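Local coordinates for protein beta-1,4-mannanase (Cellulomonas fimi, PDB 2BVY) that hydrolyses internal beta-1,4 linkages of mannan, here as a family 26 glycoside hydrolase domain followed by an immunoglobulin-like domain, at residues A[35-40]-A[321-326]; A[395-400]-A[427-432]; A[18-23]-A[359-364]; A[114-119]-A[128-133]; A[215-220]-A[233-238]. All coordinates share one frame; numbering follows the deposited sequence.

Interaction 1: residues A[35-40]-A[321-326]; sequences GHQHTT and TWANFD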
# COMPACT_ATOMS: atom_id res chain seq x y z
N GLY A 35 -5.44 -0.37 -14.08
CA GLY A 35 -4.42 -1.29 -13.63
C GLY A 35 -4.97 -2.68 -13.47
O GLY A 35 -6.16 -2.85 -13.25
N HIS A 36 -4.11 -3.68 -13.59
CA HIS A 36 -4.52 -5.07 -13.48
C HIS A 36 -3.44 -5.87 -12.76
O HIS A 36 -2.26 -5.77 -13.09
CB HIS A 36 -4.74 -5.66 -14.88
CG HIS A 36 -5.27 -7.06 -14.88
ND1 HIS A 36 -4.90 -8.00 -15.82
CD2 HIS A 36 -6.17 -7.68 -14.07
CE1 HIS A 36 -5.55 -9.13 -15.59
NE2 HIS A 36 -6.32 -8.96 -14.53
N GLN A 37 -3.86 -6.67 -11.78
CA GLN A 37 -2.94 -7.50 -11.00
C GLN A 37 -2.43 -8.71 -11.79
O GLN A 37 -3.21 -9.38 -12.48
CB GLN A 37 -3.66 -7.99 -9.73
CG GLN A 37 -2.79 -8.78 -8.77
CD GLN A 37 -1.88 -7.91 -7.93
OE1 GLN A 37 -1.09 -8.40 -7.12
NE2 GLN A 37 -1.98 -6.60 -8.12
N HIS A 38 -1.13 -8.98 -11.70
CA HIS A 38 -0.53 -10.13 -12.40
C HIS A 38 -0.94 -10.16 -13.87
O HIS A 38 -1.15 -11.23 -14.44
CB HIS A 38 -1.00 -11.43 -11.74
CG HIS A 38 -0.36 -11.71 -10.42
ND1 HIS A 38 0.99 -11.99 -10.30
CD2 HIS A 38 -0.87 -11.80 -9.17
CE1 HIS A 38 1.27 -12.23 -9.03
NE2 HIS A 38 0.16 -12.12 -8.33
N THR A 39 -1.03 -8.99 -14.48
CA THR A 39 -1.47 -8.91 -15.86
C THR A 39 -0.63 -9.71 -16.85
O THR A 39 -1.15 -10.22 -17.85
CB THR A 39 -1.62 -7.41 -16.29
OG1 THR A 39 -2.60 -7.31 -17.33
CG2 THR A 39 -0.30 -6.83 -16.77
N THR A 40 0.67 -9.86 -16.59
CA THR A 40 1.52 -10.64 -17.49
C THR A 40 1.99 -11.96 -16.89
O THR A 40 2.83 -12.64 -17.48
CB THR A 40 2.77 -9.84 -17.95
OG1 THR A 40 3.57 -9.50 -16.81
CG2 THR A 40 2.37 -8.57 -18.70
N THR A 321 -7.94 -3.55 -11.06
CA THR A 321 -8.85 -4.64 -10.73
C THR A 321 -7.98 -5.87 -10.51
O THR A 321 -6.79 -5.85 -10.84
CB THR A 321 -9.92 -4.86 -11.83
OG1 THR A 321 -10.99 -5.65 -11.28
CG2 THR A 321 -9.34 -5.58 -13.04
N TRP A 322 -8.54 -6.94 -9.94
CA TRP A 322 -7.73 -8.10 -9.62
C TRP A 322 -7.32 -9.09 -10.72
O TRP A 322 -7.75 -9.00 -11.87
CB TRP A 322 -8.34 -8.85 -8.44
CG TRP A 322 -7.29 -9.33 -7.49
CD1 TRP A 322 -7.06 -10.62 -7.09
CD2 TRP A 322 -6.29 -8.53 -6.84
NE1 TRP A 322 -5.98 -10.66 -6.24
CE2 TRP A 322 -5.49 -9.39 -6.07
CE3 TRP A 322 -5.99 -7.15 -6.84
CZ2 TRP A 322 -4.41 -8.93 -5.30
CZ3 TRP A 322 -4.92 -6.70 -6.08
CH2 TRP A 322 -4.15 -7.58 -5.32
N ALA A 323 -6.48 -10.03 -10.32
CA ALA A 323 -5.91 -11.03 -11.23
C ALA A 323 -6.83 -12.00 -11.94
O ALA A 323 -7.93 -12.32 -11.48
CB ALA A 323 -4.81 -11.81 -10.50
N ASN A 324 -6.33 -12.49 -13.08
CA ASN A 324 -7.04 -13.45 -13.90
C ASN A 324 -6.43 -14.84 -13.64
O ASN A 324 -5.75 -15.42 -14.50
CB ASN A 324 -6.92 -13.06 -15.38
CG ASN A 324 -8.02 -12.11 -15.83
OD1 ASN A 324 -8.55 -11.32 -15.03
ND2 ASN A 324 -8.37 -12.17 -17.11
N PHE A 325 -6.67 -15.35 -12.44
CA PHE A 325 -6.14 -16.65 -12.02
C PHE A 325 -6.63 -17.84 -12.85
O PHE A 325 -5.83 -18.52 -13.49
CB PHE A 325 -6.47 -16.90 -10.55
CG PHE A 325 -5.85 -15.90 -9.61
CD1 PHE A 325 -4.48 -15.66 -9.64
CD2 PHE A 325 -6.65 -15.20 -8.70
CE1 PHE A 325 -3.91 -14.74 -8.76
CE2 PHE A 325 -6.08 -14.28 -7.82
CZ PHE A 325 -4.71 -14.05 -7.85
N ASP A 326 -7.93 -18.08 -12.83
CA ASP A 326 -8.50 -19.19 -13.58
C ASP A 326 -9.90 -18.86 -14.04
O ASP A 326 -10.40 -17.77 -13.76
CB ASP A 326 -8.53 -20.46 -12.71
CG ASP A 326 -9.09 -20.20 -11.32
OD1 ASP A 326 -10.23 -19.68 -11.22
OD2 ASP A 326 -8.41 -20.53 -10.33
O HOH W 1 -3.89 -11.49 -14.21

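Interaction 2: residues A[395-400]-A[427-432]; sequences VRVGGT and LWWTAP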
# COMPACT_ATOMS: atom_id res chain seq x y z
N VAL A 395 11.15 4.95 20.82
CA VAL A 395 10.63 6.15 20.21
C VAL A 395 11.36 6.45 18.92
O VAL A 395 12.59 6.34 18.84
CB VAL A 395 10.77 7.35 21.16
CG1 VAL A 395 10.26 8.61 20.48
CG2 VAL A 395 10.01 7.08 22.45
N ARG A 396 10.60 6.83 17.90
CA ARG A 396 11.19 7.17 16.62
C ARG A 396 11.12 8.67 16.43
O ARG A 396 10.07 9.28 16.64
CB ARG A 396 10.44 6.48 15.48
CG ARG A 396 11.32 6.02 14.32
CD ARG A 396 11.92 7.16 13.52
NE ARG A 396 13.31 6.87 13.17
CZ ARG A 396 13.95 7.37 12.11
NH1 ARG A 396 13.33 8.19 11.27
NH2 ARG A 396 15.21 7.05 11.89
N VAL A 397 12.24 9.26 16.05
CA VAL A 397 12.29 10.69 15.79
C VAL A 397 12.99 10.84 14.45
O VAL A 397 14.17 10.51 14.32
CB VAL A 397 13.10 11.46 16.86
CG1 VAL A 397 12.95 12.96 16.62
CG2 VAL A 397 12.61 11.11 18.25
N GLY A 398 12.26 11.31 13.44
CA GLY A 398 12.85 11.46 12.12
C GLY A 398 12.68 12.85 11.53
O GLY A 398 11.87 13.65 12.00
N GLY A 399 13.46 13.13 10.49
CA GLY A 399 13.39 14.42 9.83
C GLY A 399 14.10 15.53 10.57
O GLY A 399 14.01 16.69 10.18
N THR A 400 14.81 15.18 11.64
CA THR A 400 15.53 16.19 12.41
C THR A 400 16.56 15.58 13.36
O THR A 400 16.43 14.43 13.77
CB THR A 400 14.55 17.04 13.25
OG1 THR A 400 15.27 18.11 13.87
CG2 THR A 400 13.88 16.19 14.32
N LEU A 427 17.68 3.09 14.41
CA LEU A 427 16.30 3.51 14.25
C LEU A 427 15.63 4.17 15.45
O LEU A 427 15.13 5.29 15.34
CB LEU A 427 15.47 2.29 13.82
CG LEU A 427 14.19 2.51 12.99
CD1 LEU A 427 13.53 1.17 12.75
CD2 LEU A 427 13.22 3.46 13.69
N TRP A 428 15.59 3.49 16.59
CA TRP A 428 14.91 4.04 17.77
C TRP A 428 15.75 4.54 18.94
O TRP A 428 16.95 4.26 19.05
CB TRP A 428 13.95 2.99 18.35
CG TRP A 428 12.97 2.39 17.40
CD1 TRP A 428 11.95 3.03 16.76
CD2 TRP A 428 12.88 1.01 17.04
NE1 TRP A 428 11.21 2.13 16.03
CE2 TRP A 428 11.76 0.88 16.18
CE3 TRP A 428 13.62 -0.13 17.36
CZ2 TRP A 428 11.37 -0.35 15.64
CZ3 TRP A 428 13.24 -1.36 16.82
CH2 TRP A 428 12.12 -1.46 15.96
N TRP A 429 15.08 5.28 19.81
CA TRP A 429 15.66 5.77 21.05
C TRP A 429 14.93 4.86 22.02
O TRP A 429 13.70 4.86 22.06
CB TRP A 429 15.27 7.23 21.31
CG TRP A 429 16.12 8.21 20.59
CD1 TRP A 429 16.06 8.52 19.26
CD2 TRP A 429 17.16 9.01 21.14
NE1 TRP A 429 17.01 9.47 18.95
CE2 TRP A 429 17.70 9.79 20.09
CE3 TRP A 429 17.70 9.15 22.43
CZ2 TRP A 429 18.75 10.69 20.29
CZ3 TRP A 429 18.75 10.05 22.63
CH2 TRP A 429 19.26 10.81 21.56
N THR A 430 15.67 4.06 22.79
CA THR A 430 15.02 3.13 23.70
C THR A 430 15.47 3.18 25.16
O THR A 430 16.39 3.91 25.52
CB THR A 430 15.25 1.68 23.23
OG1 THR A 430 16.58 1.28 23.57
CG2 THR A 430 15.07 1.58 21.72
N ALA A 431 14.78 2.39 25.97
CA ALA A 431 15.06 2.27 27.39
C ALA A 431 14.18 1.16 27.95
O ALA A 431 13.00 1.06 27.60
CB ALA A 431 14.77 3.58 28.11
N PRO A 432 14.75 0.29 28.80
CA PRO A 432 13.96 -0.79 29.38
C PRO A 432 12.89 -0.17 30.27
O PRO A 432 13.09 0.90 30.83
CB PRO A 432 14.98 -1.58 30.19
CG PRO A 432 16.27 -1.30 29.48
CD PRO A 432 16.17 0.17 29.19
O HOH W 2 14.77 7.92 16.19

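Interaction 3: residues A[18-23]-A[359-364]; sequences RSLLSY and TGAFDR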
# COMPACT_ATOMS: atom_id res chain seq x y z
N ARG A 18 10.16 10.62 -7.75
CA ARG A 18 9.55 11.91 -7.47
C ARG A 18 8.70 12.31 -8.67
O ARG A 18 7.63 12.89 -8.52
CB ARG A 18 10.62 12.99 -7.22
CG ARG A 18 11.55 12.73 -6.04
CD ARG A 18 12.27 14.01 -5.62
NE ARG A 18 13.08 14.59 -6.69
CZ ARG A 18 14.27 14.13 -7.08
NH1 ARG A 18 14.80 13.07 -6.49
NH2 ARG A 18 14.92 14.72 -8.06
N SER A 19 9.20 11.99 -9.86
CA SER A 19 8.49 12.31 -11.09
C SER A 19 7.16 11.55 -11.17
O SER A 19 6.11 12.14 -11.46
CB SER A 19 9.37 11.97 -12.30
OG SER A 19 8.75 12.37 -13.51
N LEU A 20 7.19 10.24 -10.90
CA LEU A 20 5.96 9.45 -10.95
C LEU A 20 4.92 10.05 -10.02
O LEU A 20 3.77 10.26 -10.41
CB LEU A 20 6.23 7.99 -10.56
CG LEU A 20 4.99 7.08 -10.43
CD1 LEU A 20 4.25 7.01 -11.76
CD2 LEU A 20 5.42 5.67 -9.99
N LEU A 21 5.31 10.35 -8.78
CA LEU A 21 4.37 10.92 -7.82
C LEU A 21 3.77 12.20 -8.40
O LEU A 21 2.57 12.46 -8.29
CB LEU A 21 5.06 11.23 -6.49
CG LEU A 21 4.22 11.07 -5.21
CD1 LEU A 21 4.78 11.99 -4.14
CD2 LEU A 21 2.76 11.39 -5.46
N SER A 22 4.62 13.01 -9.03
CA SER A 22 4.17 14.26 -9.64
C SER A 22 3.17 13.96 -10.76
O SER A 22 2.09 14.55 -10.82
CB SER A 22 5.37 15.03 -10.20
OG SER A 22 4.94 16.20 -10.87
N TYR A 23 3.54 13.04 -11.63
CA TYR A 23 2.70 12.63 -12.75
C TYR A 23 1.33 12.14 -12.27
O TYR A 23 0.29 12.58 -12.78
CB TYR A 23 3.39 11.51 -13.54
CG TYR A 23 2.59 11.01 -14.72
CD1 TYR A 23 2.50 11.78 -15.89
CD2 TYR A 23 1.91 9.79 -14.68
CE1 TYR A 23 1.75 11.34 -16.98
CE2 TYR A 23 1.15 9.35 -15.76
CZ TYR A 23 1.08 10.13 -16.91
OH TYR A 23 0.33 9.71 -17.98
N THR A 359 3.02 8.43 -20.89
CA THR A 359 4.37 8.75 -21.32
C THR A 359 4.96 9.93 -20.56
O THR A 359 4.26 10.89 -20.23
CB THR A 359 4.40 9.07 -22.84
OG1 THR A 359 3.42 10.07 -23.14
CG2 THR A 359 4.12 7.82 -23.66
N GLY A 360 6.25 9.85 -20.28
CA GLY A 360 6.93 10.93 -19.57
C GLY A 360 6.61 10.97 -18.09
O GLY A 360 6.76 12.01 -17.44
N ALA A 361 6.18 9.83 -17.55
CA ALA A 361 5.83 9.75 -16.14
C ALA A 361 7.08 9.86 -15.27
O ALA A 361 7.02 10.37 -14.16
CB ALA A 361 5.11 8.43 -15.86
N PHE A 362 8.21 9.39 -15.79
CA PHE A 362 9.47 9.44 -15.04
C PHE A 362 10.47 10.47 -15.56
O PHE A 362 11.63 10.44 -15.17
CB PHE A 362 10.14 8.07 -15.07
CG PHE A 362 9.22 6.94 -14.71
CD1 PHE A 362 8.59 6.90 -13.47
CD2 PHE A 362 8.99 5.91 -15.61
CE1 PHE A 362 7.74 5.86 -13.13
CE2 PHE A 362 8.14 4.85 -15.28
CZ PHE A 362 7.52 4.83 -14.04
N ASP A 363 10.02 11.37 -16.43
CA ASP A 363 10.92 12.37 -17.01
C ASP A 363 10.82 13.79 -16.45
O ASP A 363 11.57 14.67 -16.86
CB ASP A 363 10.70 12.45 -18.53
CG ASP A 363 11.00 11.13 -19.22
OD1 ASP A 363 12.05 10.52 -18.92
OD2 ASP A 363 10.19 10.71 -20.08
N ARG A 364 9.91 14.01 -15.51
CA ARG A 364 9.76 15.34 -14.93
C ARG A 364 10.86 15.65 -13.91
O ARG A 364 11.49 14.74 -13.34
CB ARG A 364 8.37 15.46 -14.29
CG ARG A 364 7.24 15.31 -15.31
CD ARG A 364 6.08 14.48 -14.77
NE ARG A 364 5.01 15.28 -14.17
CZ ARG A 364 3.86 15.57 -14.77
NH1 ARG A 364 3.60 15.13 -16.00
NH2 ARG A 364 2.94 16.30 -14.13
O HOH W 3 1.25 10.67 -20.32

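Interaction 4: residues A[114-119]-A[128-133]; sequences VENFVT and GDTLRA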
# COMPACT_ATOMS: atom_id res chain seq x y z
N VAL A 114 1.00 -10.80 3.13
CA VAL A 114 1.98 -11.46 3.98
C VAL A 114 1.54 -12.73 4.69
O VAL A 114 0.46 -12.80 5.28
CB VAL A 114 2.51 -10.48 5.05
CG1 VAL A 114 3.70 -11.08 5.77
CG2 VAL A 114 2.89 -9.15 4.40
N GLU A 115 2.39 -13.75 4.61
CA GLU A 115 2.13 -15.03 5.25
C GLU A 115 1.98 -14.81 6.75
O GLU A 115 2.57 -13.88 7.31
CB GLU A 115 3.31 -15.96 5.01
CG GLU A 115 4.63 -15.35 5.47
CD GLU A 115 5.83 -16.22 5.12
OE1 GLU A 115 5.86 -17.39 5.56
OE2 GLU A 115 6.74 -15.74 4.41
N ASN A 116 1.20 -15.67 7.40
CA ASN A 116 1.03 -15.56 8.85
C ASN A 116 2.30 -16.17 9.48
O ASN A 116 2.45 -17.39 9.53
CB ASN A 116 -0.21 -16.34 9.31
CG ASN A 116 -0.51 -16.12 10.78
OD1 ASN A 116 0.38 -16.18 11.62
ND2 ASN A 116 -1.78 -15.85 11.10
N PHE A 117 3.20 -15.31 9.94
CA PHE A 117 4.47 -15.74 10.54
C PHE A 117 4.35 -16.68 11.74
O PHE A 117 5.19 -17.55 11.94
CB PHE A 117 5.27 -14.52 10.97
CG PHE A 117 5.62 -13.61 9.84
CD1 PHE A 117 6.55 -13.99 8.88
CD2 PHE A 117 5.01 -12.36 9.72
CE1 PHE A 117 6.87 -13.15 7.82
CE2 PHE A 117 5.32 -11.51 8.67
CZ PHE A 117 6.25 -11.91 7.72
N VAL A 118 3.30 -16.50 12.53
CA VAL A 118 3.11 -17.32 13.71
C VAL A 118 2.58 -18.73 13.44
O VAL A 118 3.12 -19.71 13.96
CB VAL A 118 2.15 -16.62 14.70
CG1 VAL A 118 1.77 -17.56 15.83
CG2 VAL A 118 2.80 -15.37 15.24
N THR A 119 1.55 -18.84 12.61
CA THR A 119 0.95 -20.14 12.33
C THR A 119 1.49 -20.83 11.09
O THR A 119 1.26 -22.03 10.91
CB THR A 119 -0.56 -20.00 12.14
OG1 THR A 119 -0.82 -19.33 10.90
CG2 THR A 119 -1.16 -19.20 13.29
N GLY A 128 -3.36 -16.60 15.82
CA GLY A 128 -1.96 -16.33 16.10
C GLY A 128 -1.60 -14.98 16.69
O GLY A 128 -0.48 -14.82 17.19
N ASP A 129 -2.51 -14.01 16.62
CA ASP A 129 -2.22 -12.68 17.16
C ASP A 129 -0.94 -12.17 16.51
O ASP A 129 -0.11 -11.50 17.13
CB ASP A 129 -2.07 -12.78 18.68
CG ASP A 129 -2.04 -11.43 19.37
OD1 ASP A 129 -2.80 -10.53 18.95
OD2 ASP A 129 -1.28 -11.29 20.34
N THR A 130 -0.80 -12.50 15.23
CA THR A 130 0.35 -12.17 14.41
C THR A 130 0.70 -10.69 14.24
O THR A 130 1.87 -10.35 14.08
CB THR A 130 0.18 -12.82 13.03
OG1 THR A 130 -0.06 -14.22 13.21
CG2 THR A 130 1.42 -12.62 12.15
N LEU A 131 -0.30 -9.81 14.25
CA LEU A 131 -0.04 -8.39 14.10
C LEU A 131 0.78 -7.88 15.28
O LEU A 131 1.77 -7.16 15.11
CB LEU A 131 -1.34 -7.59 14.00
CG LEU A 131 -1.28 -6.16 13.43
CD1 LEU A 131 -2.70 -5.60 13.35
CD2 LEU A 131 -0.42 -5.28 14.30
N ARG A 132 0.37 -8.24 16.49
CA ARG A 132 1.08 -7.80 17.69
C ARG A 132 2.42 -8.54 17.82
O ARG A 132 3.39 -7.98 18.31
CB ARG A 132 0.22 -8.02 18.94
CG ARG A 132 -1.16 -7.33 18.87
CD ARG A 132 -1.82 -7.22 20.24
NE ARG A 132 -3.10 -6.51 20.17
CZ ARG A 132 -4.27 -7.07 19.87
NH1 ARG A 132 -4.35 -8.36 19.60
NH2 ARG A 132 -5.36 -6.32 19.84
N ALA A 133 2.47 -9.79 17.36
CA ALA A 133 3.69 -10.58 17.43
C ALA A 133 4.74 -10.02 16.48
O ALA A 133 5.95 -10.19 16.69
CB ALA A 133 3.39 -12.03 17.05

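Interaction 5: residues A[215-220]-A[233-238]; sequences YAWGPG and TYPGDA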
# COMPACT_ATOMS: atom_id res chain seq x y z
N TYR A 215 4.65 5.20 -1.20
CA TYR A 215 3.84 4.44 -0.27
C TYR A 215 2.34 4.70 -0.36
O TYR A 215 1.88 5.83 -0.31
CB TYR A 215 4.34 4.68 1.15
CG TYR A 215 5.76 4.19 1.33
CD1 TYR A 215 6.85 4.99 1.00
CD2 TYR A 215 6.00 2.89 1.77
CE1 TYR A 215 8.16 4.50 1.11
CE2 TYR A 215 7.30 2.39 1.87
CZ TYR A 215 8.37 3.20 1.54
OH TYR A 215 9.65 2.70 1.67
N ALA A 216 1.58 3.62 -0.52
CA ALA A 216 0.14 3.71 -0.62
C ALA A 216 -0.51 3.11 0.61
O ALA A 216 -0.03 2.12 1.15
CB ALA A 216 -0.36 3.00 -1.88
N TRP A 217 -1.61 3.72 1.02
CA TRP A 217 -2.36 3.26 2.18
C TRP A 217 -3.85 3.26 1.84
O TRP A 217 -4.42 4.29 1.49
CB TRP A 217 -2.09 4.19 3.37
CG TRP A 217 -3.02 3.98 4.51
CD1 TRP A 217 -2.96 3.02 5.47
CD2 TRP A 217 -4.19 4.76 4.79
NE1 TRP A 217 -4.01 3.15 6.35
CE2 TRP A 217 -4.78 4.22 5.95
CE3 TRP A 217 -4.79 5.87 4.18
CZ2 TRP A 217 -5.95 4.74 6.51
CZ3 TRP A 217 -5.95 6.40 4.73
CH2 TRP A 217 -6.52 5.83 5.89
N GLY A 218 -4.46 2.08 1.91
CA GLY A 218 -5.87 1.96 1.60
C GLY A 218 -6.50 1.04 2.63
O GLY A 218 -6.39 -0.18 2.50
N PRO A 219 -7.17 1.59 3.65
CA PRO A 219 -7.83 0.84 4.72
C PRO A 219 -9.00 -0.03 4.29
O PRO A 219 -9.43 -0.89 5.05
CB PRO A 219 -8.25 1.94 5.67
CG PRO A 219 -8.67 3.03 4.71
CD PRO A 219 -7.50 3.03 3.75
N GLY A 220 -9.54 0.20 3.10
CA GLY A 220 -10.66 -0.61 2.66
C GLY A 220 -11.67 0.17 1.85
O GLY A 220 -11.30 1.02 1.03
N THR A 233 -7.35 4.92 11.05
CA THR A 233 -6.18 4.08 10.96
C THR A 233 -5.03 4.74 10.18
O THR A 233 -3.95 4.17 10.04
CB THR A 233 -6.62 2.74 10.31
OG1 THR A 233 -6.28 1.66 11.17
CG2 THR A 233 -6.02 2.58 8.94
N TYR A 234 -5.27 5.95 9.70
CA TYR A 234 -4.29 6.70 8.92
C TYR A 234 -2.90 6.79 9.55
O TYR A 234 -2.73 7.30 10.66
CB TYR A 234 -4.83 8.11 8.68
CG TYR A 234 -3.95 8.99 7.83
CD1 TYR A 234 -3.49 8.55 6.59
CD2 TYR A 234 -3.60 10.27 8.25
CE1 TYR A 234 -2.70 9.36 5.79
CE2 TYR A 234 -2.81 11.10 7.46
CZ TYR A 234 -2.37 10.63 6.23
OH TYR A 234 -1.61 11.44 5.43
N PRO A 235 -1.87 6.30 8.84
CA PRO A 235 -0.48 6.31 9.32
C PRO A 235 0.11 7.70 9.56
O PRO A 235 0.98 7.86 10.43
CB PRO A 235 0.26 5.56 8.22
CG PRO A 235 -0.76 4.60 7.72
CD PRO A 235 -1.98 5.49 7.61
N GLY A 236 -0.34 8.71 8.80
CA GLY A 236 0.18 10.06 8.98
C GLY A 236 0.78 10.65 7.71
O GLY A 236 1.29 9.91 6.86
N ASP A 237 0.72 11.97 7.57
CA ASP A 237 1.24 12.63 6.38
C ASP A 237 2.68 12.27 6.05
O ASP A 237 3.06 12.20 4.88
CB ASP A 237 1.13 14.17 6.50
CG ASP A 237 -0.30 14.65 6.71
OD1 ASP A 237 -1.22 13.98 6.20
OD2 ASP A 237 -0.50 15.69 7.36
N ALA A 238 3.49 12.01 7.07
CA ALA A 238 4.89 11.67 6.84
C ALA A 238 5.11 10.24 6.37
O ALA A 238 6.25 9.85 6.09
CB ALA A 238 5.69 11.92 8.12

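Interaction 1: residues A[35-40]-A[321-326]
Gly-35 O accepts a bond from Thr-321 N at 2.9 Å, and Thr-321 O takes the amide of Gln-37, N to O 3.2 Å, so that His-36 is paired with Thr-321 in a parallel bridge. The regular ladder ends here but the chains stay close: Gln-37 O meets Ala-323 CA and a water, which donates to it at 2.8 Å and accepts from Asn-324 N at 2.9 Å. Both nitrogens of the His-36 ring have partners. ND1 shares a hydrogen bond of 2.8 Å with Thr-39 OG1, made possible by the type II turn that folds Thr-39 back, while NE2 donates to Asn-324 OD1 at 3.3 Å. The last bond is rather bent (135°) and reaches OD1 from above the carbonyl plane; the same oxygen also accepts from Val-332 N, and Asn-324 ND2 is held by Asp-55. Gln-37 extends alongside Trp-322, its bend at chi2 (78°) laying the amide nearly parallel to the indole. Its CG sits over the face, 3.7 Å from the centroid of the Trp-322 six-membered ring, and its NE2 is taken up by Glu-320. A flat amide thus suits both the indole face and a carboxylate. Trp-322 lies about 3 Å, side chain to side chain, from Glu-282, the predicted nucleophile. The pairing closes a TIM barrel of clan GH-A at the C-terminal strand ends, where the active site of such enzymes lies.

Interaction 2: residues A[395-400]-A[427-432]
Leu-427 O is gripped twice: Arg-396 NE donates to it at 3.2 Å, and a water donates to it at 2.8 Å. The site belongs to the immunoglobulin-like domain, where strands 391-398 and 429-433 run antiparallel in its beta sheet. Their regular pairing comes in at Val-395 and Trp-429, a hydrogen-bonded pair in which Val-395 N reaches Trp-429 O at 2.8 Å and Trp-429 N returns to Val-395 O at 2.9 Å. Beyond it the chains part, and the water spans the gap by also accepting from Val-397 N. Leu-427 O lies in the plane of the Arg-396 guanidinium, and the NE-H bond to it is nearly straight (167°). Bends at chi2 and chi3 carry the arginine chain across Leu-427 and past the indole of Trp-428, which it crosses at about a right angle. The two faces differ in character. Val-395 and Trp-429, joined by Val-397, face Val-405 and Leu-421 of the neighbouring strands, as suits a branched aliphatic chain and a large aromatic. Arg-396 and Leu-427 instead meet helix 190-207 of the catalytic domain, the arginine at Glu-202 and the leucine at Phe-199. Within the contact, Arg-396 CG comes to 3.9 Å from Trp-428 CD1.

Interaction 3: residues A[18-23]-A[359-364]
Ser-19 OG both gives and receives: it donates to Ala-361 O at 2.7 Å and accepts from Arg-364 N at 2.8 Å. A short hydroxyl is well suited to this, since it lets helix 15-27 of the TIM-barrel catalytic domain come close to the chain leading toward the immunoglobulin-like domain. With OG turned anti to the backbone N (chi1 -175°), the hydroxyl projects toward the backbone of residues 361-364 and satisfies polar atoms there. One helical turn further on, Ser-22 OG accepts a weak bond from Arg-364 NE, 3.4 Å long, in the plane of the guanidinium. The arginine bends at chi2 and chi3 to follow the helix, and one face of its guanidinium lies over Tyr-23 CA. Its NH1 then reaches the edge of the Tyr-23 ring, the two planes nearly perpendicular. The small methyl of Ala-361 fits over a face of the same ring in a CH-pi contact, CB 3.9 Å from the ring centroid. At the far end of the tyrosine a water links its OH to Thr-359 N, with OH to water 2.7 Å. Leu-20 lies side by side with Phe-362, whose ring edge it meets, Leu-20 CB to Phe-362 CE1 3.7 Å.

Interaction 4: residues A[114-119]-A[128-133]
Asn-116 OD1 and Thr-130 OG1 form the tight part of this contact, the hydroxyl donating across a distance of 2.6 Å. From the opposite face of the asparagine amide, Thr-119 N also donates to OD1, at 3.1 Å and nearly straight (169°), which closes an Asx motif; Val-118 N adds a weak bond. This one amide oxygen thus braces its own loop and ties it to the start of helix 130-134. Asn-116 ND2 is engaged as well, by the carbonyls of Asp-125 and Ser-127, so both ends of the amide are fixed and its rotation is set. Threonine suits its place because it offers a hydroxyl donor and a methyl on one carbon: chi1 of -54° aims OG1 at Asn-116 while CG2 packs toward the backbone of Phe-117. The outer side is looser and apolar. Val-118 and Thr-130 pass alongside, pointing opposite ways; Val-118 CG2 lies 3.8 Å from Ala-133 CB, and its CG1 rests near Gly-128 O. Thr-119, exposed to solvent, only brushes Gly-128 with CG2 4.1 Å from CA; a residue without a side chain fits so near the loop. The loop follows strand 107-111 of the barrel and sets Phe-117 against Glu-143 of helix 141-157. Helix 130-134 places Thr-130 against Trp-182, and its Arg-132 is salt-bridged to Glu-192 of helix 190-207.

Interaction 5: residues A[215-220]-A[233-238]
This is an aromatic and proline contact without a cross-segment hydrogen bond, formed at the C-terminal end of barrel strand 213-217, where Trp-217 meets residues 233-235 of the loop that leads into strand 242-249. The indole is the platform. Pro-235 CD lies almost directly above its five-membered ring, 3.3 Å from the centroid, in a close CH-pi contact; the ring CH2 next to a proline nitrogen is somewhat electron-poor and suits a pi face. Tyr-234 CA covers the six-membered ring on that same face, 4.0 Å from its centroid. The tyrosine ring itself comes edge-on in a T-shaped pair, centroids 5.3 Å apart and planes at 62°, with CD1 approaching CZ3 of the tryptophan at 3.8 Å. The opposite indole face is covered by CD of Pro-219, which follows Trp-217 closely in the chain, so prolines lie on both sides. At the rim, in the indole plane, Thr-233 CG2 touches Trp-217 CZ2 at 3.3 Å, and the same methyl reaches Pro-219 CB at 4.0 Å. With CG anti to the backbone N (chi1 168°), the indole extends from the strand toward the loop. Around it, Tyr-197 of helix 190-207 meets the indole edge-to-face and Leu-243 of neighbouring strand 242-249 touches it, while Gln-194 and Arg-198 of that helix hold the carbonyls of Tyr-234 and Pro-235.

In the fold
Interactions 1, 4 and 5 belong to the catalytic TIM barrel, interaction 2 to the immunoglobulin-like domain, and interaction 3 joins helix 15-27, which precedes the first barrel strand, to the chain running between them. Interactions 1 and 5 reach the same parallel sheet, with centres 24 Å apart. Side chain to side chain, Trp-322 of the one and Pro-219 of the other both come within about 7 Å of Glu-175, the predicted proton donor, while Pro-219 stays about 10 Å from Glu-282. Interaction 4 lies away from that site, its nearest atoms about 8 Å from interaction 5. Interaction 2, whose centre is 40 Å from that of interaction 1, comes within about 7 Å of interaction 5, nearest atoms, where the domains adjoin.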